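Local coordinates for protein DOA1 (Saccharomyces cerevisiae, PDB 3ODT), which probably binds ubiquitin through its WD40 beta-propeller domain and so takes part in regulating the turnover of F-box proteins, at residues 9-14 with 289-294; 24-29 with 271-276. One frame throughout, in Å; residues are numbered along the deposited sequence. Where two conformers were deposited one is given.

How the contacts relate
The chain is a seven-bladed WD40 beta propeller, and both contacts concern its last blade, whose strands run from 269-274 on the inside through 280-284 and 289-293 to 9-14 on the outside. Contact 1 supplies that outermost strand from the N-terminus, closing the ring. Contact 2, nested within the loop closed by contact 1, sets the innermost strand of the same blade beside 21-26, the innermost strand of the next. Their centres lie about 12 Å apart. Because 9-14 and 21-26 follow each other in the chain, the N-terminal segment crosses the join between the two blades; the calcium ion is bound by D20, between these strands, and by S285 and N287.

Contact 1 (9-14 with 289-294); sequences QLSATL and VRIFSQ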
loop_
_atom_site.group_PDB
_atom_site.type_symbol
_atom_site.label_atom_id
_atom_site.label_comp_id
_atom_site.label_asym_id
_atom_site.label_seq_id
_atom_site.Cartn_x
_atom_site.Cartn_y
_atom_site.Cartn_z
ATOM N N GLN A 9 13.572 14.870 -5.048
ATOM C CA GLN A 9 14.122 15.477 -3.854
ATOM C C GLN A 9 13.019 15.787 -2.863
ATOM O O GLN A 9 11.858 15.836 -3.222
ATOM C CB GLN A 9 14.936 16.743 -4.214
ATOM C CG GLN A 9 15.989 16.416 -5.281
ATOM C CD GLN A 9 17.132 17.417 -5.416
ATOM O OE1 GLN A 9 17.900 17.369 -6.394
ATOM N NE2 GLN A 9 17.263 18.310 -4.451
ATOM N N LEU A 10 13.387 15.951 -1.604
ATOM C CA LEU A 10 12.398 16.147 -0.560
ATOM C C LEU A 10 11.616 17.425 -0.861
ATOM O O LEU A 10 12.199 18.488 -1.116
ATOM C CB LEU A 10 13.076 16.250 0.809
ATOM C CG LEU A 10 12.176 16.441 2.031
ATOM C CD1 LEU A 10 11.352 15.205 2.240
ATOM C CD2 LEU A 10 13.006 16.744 3.257
ATOM N N SER A 11 10.291 17.274 -0.837
ATOM C CA SER A 11 9.356 18.396 -0.950
ATOM C C SER A 11 8.817 18.876 0.385
ATOM O O SER A 11 8.720 20.082 0.624
ATOM C CB SER A 11 8.165 17.978 -1.816
ATOM O OG SER A 11 7.253 19.057 -1.976
ATOM N N ALA A 12 8.444 17.946 1.256
ATOM C CA ALA A 12 7.887 18.312 2.556
ATOM C C ALA A 12 8.040 17.170 3.539
ATOM O O ALA A 12 8.017 15.996 3.177
ATOM C CB ALA A 12 6.439 18.655 2.430
ATOM N N THR A 13 8.175 17.566 4.787
ATOM C CA THR A 13 8.194 16.686 5.926
ATOM C C THR A 13 6.959 16.977 6.775
ATOM O O THR A 13 6.731 18.109 7.213
ATOM C CB THR A 13 9.458 16.896 6.744
ATOM O OG1 THR A 13 10.585 16.716 5.891
ATOM C CG2 THR A 13 9.511 15.895 7.868
ATOM N N LEU A 14 6.155 15.946 6.962
ATOM C CA LEU A 14 4.865 16.037 7.595
ATOM C C LEU A 14 4.958 15.351 8.962
ATOM O O LEU A 14 4.928 14.119 9.077
ATOM C CB LEU A 14 3.816 15.369 6.724
ATOM C CG LEU A 14 3.264 16.203 5.538
ATOM C CD1 LEU A 14 4.364 16.885 4.713
ATOM C CD2 LEU A 14 2.419 15.323 4.627
ATOM N N VAL A 289 5.737 11.363 7.800
ATOM C CA VAL A 289 5.364 11.262 6.400
ATOM C C VAL A 289 6.276 12.234 5.635
ATOM O O VAL A 289 6.544 13.349 6.099
ATOM C CB VAL A 289 3.878 11.638 6.216
ATOM C CG1 VAL A 289 3.533 11.639 4.754
ATOM C CG2 VAL A 289 2.952 10.689 6.994
ATOM N N ARG A 290 6.755 11.813 4.472
ATOM C CA ARG A 290 7.524 12.708 3.597
ATOM C C ARG A 290 6.932 12.700 2.197
ATOM O O ARG A 290 6.305 11.732 1.786
ATOM C CB ARG A 290 8.992 12.275 3.533
ATOM C CG ARG A 290 9.782 12.427 4.827
ATOM C CD ARG A 290 11.155 11.847 4.587
ATOM N NE ARG A 290 12.076 12.039 5.702
ATOM C CZ ARG A 290 12.147 11.262 6.783
ATOM N NH1 ARG A 290 11.290 10.259 6.964
ATOM N NH2 ARG A 290 13.075 11.499 7.701
ATOM N N ILE A 291 7.076 13.819 1.494
ATOM C CA ILE A 291 6.689 13.909 0.098
ATOM C C ILE A 291 7.938 14.266 -0.676
ATOM O O ILE A 291 8.687 15.154 -0.255
ATOM C CB ILE A 291 5.608 14.955 -0.108
ATOM C CG1 ILE A 291 4.367 14.562 0.703
ATOM C CG2 ILE A 291 5.272 15.088 -1.560
ATOM C CD1 ILE A 291 3.328 15.567 0.652
ATOM N N PHE A 292 8.202 13.512 -1.729
ATOM C CA PHE A 292 9.309 13.779 -2.650
ATOM C C PHE A 292 8.765 14.164 -4.021
ATOM O O PHE A 292 7.724 13.672 -4.418
ATOM C CB PHE A 292 10.184 12.518 -2.782
ATOM C CG PHE A 292 10.998 12.238 -1.565
ATOM C CD1 PHE A 292 10.443 11.564 -0.494
ATOM C CD2 PHE A 292 12.306 12.662 -1.484
ATOM C CE1 PHE A 292 11.184 11.328 0.648
ATOM C CE2 PHE A 292 13.048 12.438 -0.334
ATOM C CZ PHE A 292 12.487 11.780 0.726
ATOM N N SER A 293 9.497 15.016 -4.742
ATOM C CA SER A 293 9.085 15.479 -6.044
ATOM C C SER A 293 10.259 15.602 -6.994
ATOM O O SER A 293 11.381 15.893 -6.580
ATOM C CB SER A 293 8.394 16.833 -5.911
ATOM O OG SER A 293 7.838 17.245 -7.147
ATOM N N GLN A 294 9.981 15.381 -8.274
ATOM C CA GLN A 294 10.938 15.677 -9.330
ATOM C C GLN A 294 10.886 17.151 -9.721
ATOM O O GLN A 294 11.776 17.636 -10.430
ATOM C CB GLN A 294 10.651 14.807 -10.548
ATOM C CG GLN A 294 11.006 13.361 -10.340
ATOM C CD GLN A 294 10.749 12.546 -11.565
ATOM O OE1 GLN A 294 9.613 12.481 -12.036
ATOM N NE2 GLN A 294 11.806 11.928 -12.122
#
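The carbonyl oxygen of I291 accepts two backbone donors from the facing strand, S11 N at 2.7 Å and A12 N at 3.2 Å. Two residues opposite one make a classic beta bulge in the antiparallel ladder. I291 N returns a bond to A12 O at 2.9 Å, and the pairs Q9-S293 and L14-V289 each exchange two backbone bonds. Along the other edges, R290 pairs with V282, F292 with I280 and L10 with A300 through backbone bonds. S293 O, besides taking Q9 N at 2.9 Å, receives the indole NH of W299. The N-terminal strand 9-14 completes the blade otherwise formed by the C-terminal end of the chain, the "Velcro" closure of WD40 propellers. Farther out, S11 OG bonds R298 O, S293 OG bonds D279, and R290 forms a salt bridge with D286. Next to the bulge, L10 CG lies anti to its backbone N (chi1 -179°), and CD1 sits over one face of the F292 ring, 4.2 Å from its centroid and offset toward the rim, a CH-pi contact. An alanine in place of F292 would probably leave L10 CD1 without its aromatic platform and open a gap beside V282. On the opposite face, L14 CB packs 3.8 Å from V289 CB, while L14 CD2 lies 4.1 Å from I291 CD1. W50 of the neighbouring blade touches L14 and I291.

Contact 2 (24-29 with 271-276); sequences VVAVDD and SVDCMS
A26 N donates to D273 OD2 at 2.9 Å in a nearly straight bond, 173° at the hydrogen, that uses the anti lone pair of the carboxylate oxygen. The strands it ties, 21-26 and 269-274, are the innermost strands of two adjacent blades of the WD40 propeller. Their short segments run almost exactly parallel, 2° apart, but at 6.0 Å between axes they are held through side chains and not as neighbours in one sheet. D273 CB points toward 24-29, and CG, anti to the backbone N (chi1 -158°), carries the carboxylate out from the strand. Its second oxygen, OD1, is in a salt bridge with K232, whose ammonium group also bonds V272 O; this lysine is likely to steady the carboxylate and offset its charge. A second polar tie joins the turns beyond the strands, where S276 OG donates to D29 OD1 at 2.8 Å, meeting it on the syn side and a little out of the carboxylate plane. Both residues also touch a crystal neighbour, which may influence their pose.

V25 lies alongside the D273 side chain, pointing the same way, with its CG2 3.7 Å from OD2 of D273. M275, a selenomethionine modelled in two conformers, has in the one described its CG 4.2 Å from A26 CB and its SE 3.7 Å from D29 O. I281, in the middle of the last blade, is touched by V24, A26 and M275. At the other end, S271 OG bonds D23 OD1, and V24 CG2 sits 3.6 Å from that same S271 OG.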
loop_
_atom_site.group_PDB
_atom_site.type_symbol
_atom_site.label_atom_id
_atom_site.label_comp_id
_atom_site.label_asym_id
_atom_site.label_seq_id
_atom_site.Cartn_x
_atom_site.Cartn_y
_atom_site.Cartn_z
ATOM N N VAL A 24 0.334 5.048 3.858
ATOM C CA VAL A 24 0.028 6.362 3.305
ATOM C C VAL A 24 -0.743 6.217 2.000
ATOM O O VAL A 24 -0.561 5.243 1.252
ATOM C CB VAL A 24 1.321 7.193 3.083
ATOM C CG1 VAL A 24 2.060 7.362 4.411
ATOM C CG2 VAL A 24 2.233 6.530 2.072
ATOM N N VAL A 25 -1.565 7.216 1.687
ATOM C CA VAL A 25 -2.332 7.206 0.462
ATOM C C VAL A 25 -2.477 8.627 -0.069
ATOM O O VAL A 25 -2.691 9.577 0.697
ATOM C CB VAL A 25 -3.726 6.502 0.667
ATOM C CG1 VAL A 25 -4.624 7.264 1.656
ATOM C CG2 VAL A 25 -4.447 6.291 -0.647
ATOM N N ALA A 26 -2.395 8.770 -1.390
ATOM C CA ALA A 26 -2.742 9.993 -2.063
ATOM C C ALA A 26 -4.263 10.124 -2.148
ATOM O O ALA A 26 -4.985 9.173 -2.519
ATOM C CB ALA A 26 -2.167 9.992 -3.462
ATOM N N VAL A 27 -4.756 11.295 -1.807
ATOM C CA VAL A 27 -6.160 11.586 -1.982
ATOM C C VAL A 27 -6.290 12.411 -3.264
ATOM O O VAL A 27 -7.063 12.079 -4.170
ATOM C CB VAL A 27 -6.703 12.323 -0.774
ATOM C CG1 VAL A 27 -8.084 12.885 -1.063
ATOM C CG2 VAL A 27 -6.727 11.375 0.432
ATOM N N ASP A 28 -5.560 13.517 -3.318
ATOM C CA ASP A 28 -5.358 14.248 -4.567
ATOM C C ASP A 28 -4.013 14.966 -4.492
ATOM O O ASP A 28 -3.274 14.760 -3.528
ATOM C CB ASP A 28 -6.527 15.167 -4.907
ATOM C CG ASP A 28 -6.755 16.268 -3.888
ATOM O OD1 ASP A 28 -5.800 16.871 -3.374
ATOM O OD2 ASP A 28 -7.938 16.573 -3.627
ATOM N N ASP A 29 -3.674 15.796 -5.473
ATOM C CA ASP A 29 -2.366 16.429 -5.466
ATOM C C ASP A 29 -2.166 17.413 -4.300
ATOM O O ASP A 29 -1.052 17.865 -4.051
ATOM C CB ASP A 29 -2.134 17.173 -6.758
ATOM C CG ASP A 29 -2.009 16.269 -7.949
ATOM O OD1 ASP A 29 -1.858 15.029 -7.832
ATOM O OD2 ASP A 29 -2.087 16.823 -9.062
ATOM N N SER A 271 5.812 2.276 3.866
ATOM C CA SER A 271 4.811 2.497 2.836
ATOM C C SER A 271 5.179 3.649 1.913
ATOM O O SER A 271 5.792 4.647 2.325
ATOM C CB SER A 271 3.474 2.817 3.524
ATOM O OG SER A 271 2.433 2.998 2.563
ATOM N N VAL A 272 4.845 3.461 0.648
ATOM C CA VAL A 272 4.869 4.521 -0.356
ATOM C C VAL A 272 3.566 4.544 -1.127
ATOM O O VAL A 272 2.858 3.519 -1.247
ATOM C CB VAL A 272 6.018 4.338 -1.372
ATOM C CG1 VAL A 272 7.366 4.609 -0.702
ATOM C CG2 VAL A 272 6.016 2.906 -1.943
ATOM N N ASP A 273 3.234 5.728 -1.623
ATOM C CA ASP A 273 2.160 5.876 -2.597
ATOM C C ASP A 273 2.548 7.017 -3.517
ATOM O O ASP A 273 3.444 7.788 -3.208
ATOM C CB ASP A 273 0.817 6.134 -1.919
ATOM C CG ASP A 273 -0.383 5.772 -2.814
ATOM O OD1 ASP A 273 -0.282 4.782 -3.531
ATOM O OD2 ASP A 273 -1.410 6.442 -2.783
ATOM N N CYS A 274 1.862 7.065 -4.658
ATOM C CA CYS A 274 2.146 8.002 -5.746
ATOM C C CYS A 274 0.957 8.941 -6.033
ATOM O O CYS A 274 -0.159 8.492 -6.315
ATOM C CB CYS A 274 2.504 7.223 -7.031
ATOM S SG CYS A 274 3.954 6.087 -6.864
HETATM N N MSE A 275 1.203 10.245 -5.940
HETATM C CA MSE A 275 0.273 11.238 -6.438
HETATM C C MSE A 275 0.140 11.138 -7.943
HETATM O O MSE A 275 1.029 10.613 -8.634
HETATM C CB MSE A 275 0.752 12.647 -6.101
HETATM C CG MSE A 275 0.015 13.303 -4.979
HETATM SE SE MSE A 275 1.010 14.850 -4.411
HETATM C CE MSE A 275 1.992 13.887 -3.063
ATOM N N SER A 276 -0.953 11.678 -8.466
ATOM C CA SER A 276 -1.131 11.705 -9.912
ATOM C C SER A 276 -0.084 12.518 -10.636
ATOM O O SER A 276 0.140 12.289 -11.829
ATOM C CB SER A 276 -2.525 12.239 -10.265
ATOM O OG SER A 276 -2.611 13.650 -10.163
#